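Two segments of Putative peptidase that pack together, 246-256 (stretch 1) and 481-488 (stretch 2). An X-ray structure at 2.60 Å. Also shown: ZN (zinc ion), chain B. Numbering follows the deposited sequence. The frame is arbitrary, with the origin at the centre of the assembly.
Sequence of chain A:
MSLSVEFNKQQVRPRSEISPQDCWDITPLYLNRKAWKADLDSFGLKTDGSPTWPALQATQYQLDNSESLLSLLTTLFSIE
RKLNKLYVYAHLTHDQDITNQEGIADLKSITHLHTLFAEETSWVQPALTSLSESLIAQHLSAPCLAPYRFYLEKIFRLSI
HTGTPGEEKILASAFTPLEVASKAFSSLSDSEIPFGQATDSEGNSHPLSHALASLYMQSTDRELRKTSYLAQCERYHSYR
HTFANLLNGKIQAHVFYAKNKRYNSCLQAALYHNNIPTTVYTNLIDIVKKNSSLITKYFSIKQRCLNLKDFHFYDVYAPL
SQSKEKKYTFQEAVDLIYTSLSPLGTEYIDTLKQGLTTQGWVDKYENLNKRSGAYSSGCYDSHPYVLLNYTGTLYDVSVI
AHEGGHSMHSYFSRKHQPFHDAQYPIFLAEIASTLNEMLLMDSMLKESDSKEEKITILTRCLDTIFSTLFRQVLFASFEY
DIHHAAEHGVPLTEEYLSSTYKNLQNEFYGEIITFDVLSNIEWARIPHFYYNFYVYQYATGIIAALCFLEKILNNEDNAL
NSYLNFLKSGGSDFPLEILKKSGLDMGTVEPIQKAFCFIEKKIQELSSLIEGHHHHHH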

# COMPACT_ATOMS: atom_id res chain seq x y z
N LEU A 246 7.13 0.45 25.20
CA LEU A 246 6.58 -0.50 24.27
C LEU A 246 7.28 -0.36 22.94
O LEU A 246 7.55 -1.33 22.27
N LEU A 247 7.62 0.86 22.56
CA LEU A 247 8.27 1.06 21.27
C LEU A 247 9.72 0.60 21.33
O LEU A 247 10.18 -0.12 20.44
N ASN A 248 10.44 0.99 22.38
CA ASN A 248 11.75 0.42 22.65
C ASN A 248 11.72 -1.08 22.50
O ASN A 248 12.62 -1.64 21.91
N GLY A 249 10.69 -1.72 23.05
CA GLY A 249 10.57 -3.17 22.94
C GLY A 249 10.49 -3.67 21.50
O GLY A 249 11.22 -4.57 21.13
N LYS A 250 9.59 -3.09 20.71
CA LYS A 250 9.49 -3.41 19.29
C LYS A 250 10.84 -3.21 18.60
O LYS A 250 11.38 -4.13 17.96
N ILE A 251 11.41 -2.02 18.72
CA ILE A 251 12.66 -1.78 18.05
C ILE A 251 13.74 -2.78 18.47
O ILE A 251 14.52 -3.23 17.64
N GLN A 252 13.79 -3.13 19.75
CA GLN A 252 14.77 -4.11 20.22
C GLN A 252 14.44 -5.47 19.62
O GLN A 252 15.32 -6.29 19.39
N ALA A 253 13.17 -5.71 19.36
CA ALA A 253 12.79 -6.94 18.66
C ALA A 253 13.46 -6.99 17.28
O ALA A 253 14.09 -7.99 16.93
N HIS A 254 13.37 -5.91 16.52
CA HIS A 254 13.99 -5.88 15.21
C HIS A 254 15.49 -6.07 15.33
O HIS A 254 16.08 -6.81 14.54
N VAL A 255 16.09 -5.45 16.33
CA VAL A 255 17.53 -5.60 16.55
C VAL A 255 17.89 -7.05 16.85
O VAL A 255 18.90 -7.55 16.39
N PHE A 256 17.05 -7.72 17.62
CA PHE A 256 17.29 -9.11 17.94
C PHE A 256 17.30 -9.95 16.67
O PHE A 256 18.23 -10.70 16.44
N ASP A 481 16.48 6.71 12.61
CA ASP A 481 17.31 7.17 13.74
C ASP A 481 17.13 6.33 14.99
O ASP A 481 18.06 6.20 15.78
N ILE A 482 15.94 5.79 15.21
CA ILE A 482 15.70 5.09 16.48
C ILE A 482 16.23 3.68 16.44
O ILE A 482 16.64 3.14 17.46
N HIS A 483 16.20 3.07 15.27
CA HIS A 483 16.80 1.75 15.11
C HIS A 483 18.30 1.90 15.22
O HIS A 483 18.96 1.10 15.87
N HIS A 484 18.84 2.94 14.58
CA HIS A 484 20.25 3.21 14.70
C HIS A 484 20.63 3.31 16.17
O HIS A 484 21.36 2.47 16.68
N ALA A 485 20.11 4.32 16.84
CA ALA A 485 20.31 4.48 18.28
C ALA A 485 20.24 3.13 19.02
O ALA A 485 21.17 2.75 19.75
N ALA A 486 19.16 2.39 18.84
CA ALA A 486 19.08 1.11 19.53
C ALA A 486 20.29 0.22 19.19
O ALA A 486 20.98 -0.28 20.08
N GLU A 487 20.56 0.03 17.90
CA GLU A 487 21.69 -0.80 17.48
C GLU A 487 22.95 -0.49 18.31
O GLU A 487 23.64 -1.42 18.72
N HIS A 488 23.23 0.79 18.55
CA HIS A 488 24.36 1.21 19.39
C HIS A 488 24.06 1.11 20.88
O HIS A 488 24.74 1.78 21.66

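Packing of two helical segments of Putative peptidase, residues 246-256 and 481-488, which lie at least 229 residues apart in sequence wherever they touch. The helix axes approach to 9.6 Å and cross at -69°, so contact is concentrated on a short patch, burying 374 Å² in all. Leu247 starts sideways, but its t, p rotamer brings the end of the side chain nearer, and CD2 of Leu247 lies 4.4 Å from CD1 of Ile482, a loose apolar contact. Asn248 makes no contact here; its OD1 is hydrogen-bonded elsewhere in the structure. Lys250 leads its t, p, t, t chain away from the partner helix.

Ile251 points toward the other helix and has the largest covered area of any residue in the pair. Its m, m rotamer places CD1 of Ile251 3.7 Å from CD1 of Ile482, which also points inward, with rotamer p, t, and 3.4 Å from CE1 of His483. The other branch is used as well: CG2 of Ile251 sits over one face of the His483 ring, 4.0 Å from its centroid in a CH-pi contact, and 3.6 Å from CB of Ala486. The small methyl of Ala486 points toward stretch 1 and meets three of its residues. One of them is Gln252, whose CA-to-CB bond points away; chi1 and chi2, both m, fold the chain back until NE2 of Gln252 is 3.4 Å from CB of Ala486, a contact without a polar partner.

His254, chi1 m, points toward stretch 2 and supplies the polar link across the pair: ND1 of His254 and NE2 of His483 form a hydrogen bond of 2.9 Å at 165°. The rings meet rim to rim, with planes only 13° apart and centroids 5.2 Å apart, a nearly coplanar arrangement that lets the two nitrogens face each other. His483, chi1 m, starts sideways but swings its ring inward; its ND1 is hydrogen-bonded to a residue just beyond the stretches. Val255, chi1 t, closes the patch, with CG2 of Val255 4.1 Å from CB of Ala486 and 4.4 Å from CG of Glu487. The CA-to-CB bond of Glu487 points sideways, and its OE2 is hydrogen-bonded elsewhere in the structure.

The zinc ion lies away from this packing: His484 points away from stretch 1 and binds ZN through NE2 at 2.6 Å, His488, just past the helix, binds ZN through NE2 at 2.0 Å, and a water oxygen lies 2.2 Å from ZN.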

# COMPACT_ATOMS: atom_id res chain seq x y z
CB LEU A 246 5.07 -0.32 24.14
CG LEU A 246 4.17 -0.74 25.32
CD1 LEU A 246 2.77 -0.28 25.01
CD2 LEU A 246 4.17 -2.25 25.55
CB LEU A 247 8.16 2.52 20.85
CG LEU A 247 8.71 2.86 19.47
CD1 LEU A 247 7.98 2.10 18.36
CD2 LEU A 247 8.60 4.38 19.28
CB ASN A 248 12.22 0.74 24.07
CG ASN A 248 13.68 0.33 24.32
OD1 ASN A 248 14.62 0.96 23.81
ND2 ASN A 248 13.87 -0.71 25.11
CB LYS A 250 8.43 -2.52 18.62
CG LYS A 250 8.11 -2.86 17.17
CD LYS A 250 7.27 -4.13 17.07
CE LYS A 250 7.29 -4.72 15.65
NZ LYS A 250 7.13 -6.20 15.72
CB ILE A 251 13.18 -0.39 18.29
CG1 ILE A 251 12.15 0.68 17.87
CG2 ILE A 251 14.54 -0.21 17.62
CD1 ILE A 251 11.49 0.51 16.51
CB GLN A 252 14.81 -4.21 21.74
CG GLN A 252 15.65 -3.15 22.47
CD GLN A 252 17.12 -3.06 21.96
OE1 GLN A 252 17.82 -4.08 21.75
NE2 GLN A 252 17.59 -1.83 21.78
CB ALA A 253 11.29 -7.04 18.54
CB HIS A 254 13.68 -4.59 14.47
CG HIS A 254 12.23 -4.41 14.20
ND1 HIS A 254 11.65 -3.18 14.05
CD2 HIS A 254 11.22 -5.32 14.11
CE1 HIS A 254 10.35 -3.33 13.86
NE2 HIS A 254 10.06 -4.62 13.90
CB VAL A 255 18.02 -4.72 17.68
CG1 VAL A 255 19.49 -4.97 17.98
CG2 VAL A 255 17.78 -3.27 17.32
CB PHE A 256 16.23 -9.60 18.92
CG PHE A 256 16.02 -11.10 18.91
CD1 PHE A 256 16.90 -11.94 19.58
CD2 PHE A 256 14.92 -11.65 18.28
CE1 PHE A 256 16.69 -13.30 19.61
CE2 PHE A 256 14.70 -13.02 18.30
CZ PHE A 256 15.60 -13.84 18.96
CB ASP A 481 17.02 8.62 14.12
CG ASP A 481 17.41 9.60 13.03
OD1 ASP A 481 18.09 9.18 12.07
OD2 ASP A 481 17.02 10.80 13.12
CB ILE A 482 14.23 5.09 16.94
CG1 ILE A 482 13.37 4.17 16.05
CG2 ILE A 482 13.68 6.49 16.98
CD1 ILE A 482 11.92 4.15 16.47
CB HIS A 483 16.45 1.17 13.77
CG HIS A 483 15.12 0.53 13.72
ND1 HIS A 483 13.98 1.20 13.33
CD2 HIS A 483 14.73 -0.74 14.03
CE1 HIS A 483 12.95 0.38 13.39
NE2 HIS A 483 13.37 -0.81 13.81
CB HIS A 484 20.63 4.49 13.95
CG HIS A 484 22.09 4.60 13.67
ND1 HIS A 484 22.82 5.75 13.92
CD2 HIS A 484 22.97 3.71 13.15
CE1 HIS A 484 24.07 5.56 13.57
NE2 HIS A 484 24.20 4.33 13.10
CB ALA A 485 19.30 5.45 18.83
CB ALA A 486 17.77 0.40 19.20
CB GLU A 487 21.98 -0.62 15.98
CG GLU A 487 21.10 -1.45 15.06
CD GLU A 487 20.86 -0.75 13.74
OE1 GLU A 487 21.68 0.11 13.36
OE2 GLU A 487 19.84 -1.04 13.08
CB HIS A 488 24.77 2.67 19.13
CG HIS A 488 25.42 2.90 17.81
ND1 HIS A 488 25.89 1.87 17.01
CD2 HIS A 488 25.71 4.05 17.15
CE1 HIS A 488 26.41 2.38 15.91
NE2 HIS A 488 26.32 3.69 15.97
ZN ZN B . 26.47 4.71 14.25
O HOH W 1 26.07 2.63 13.67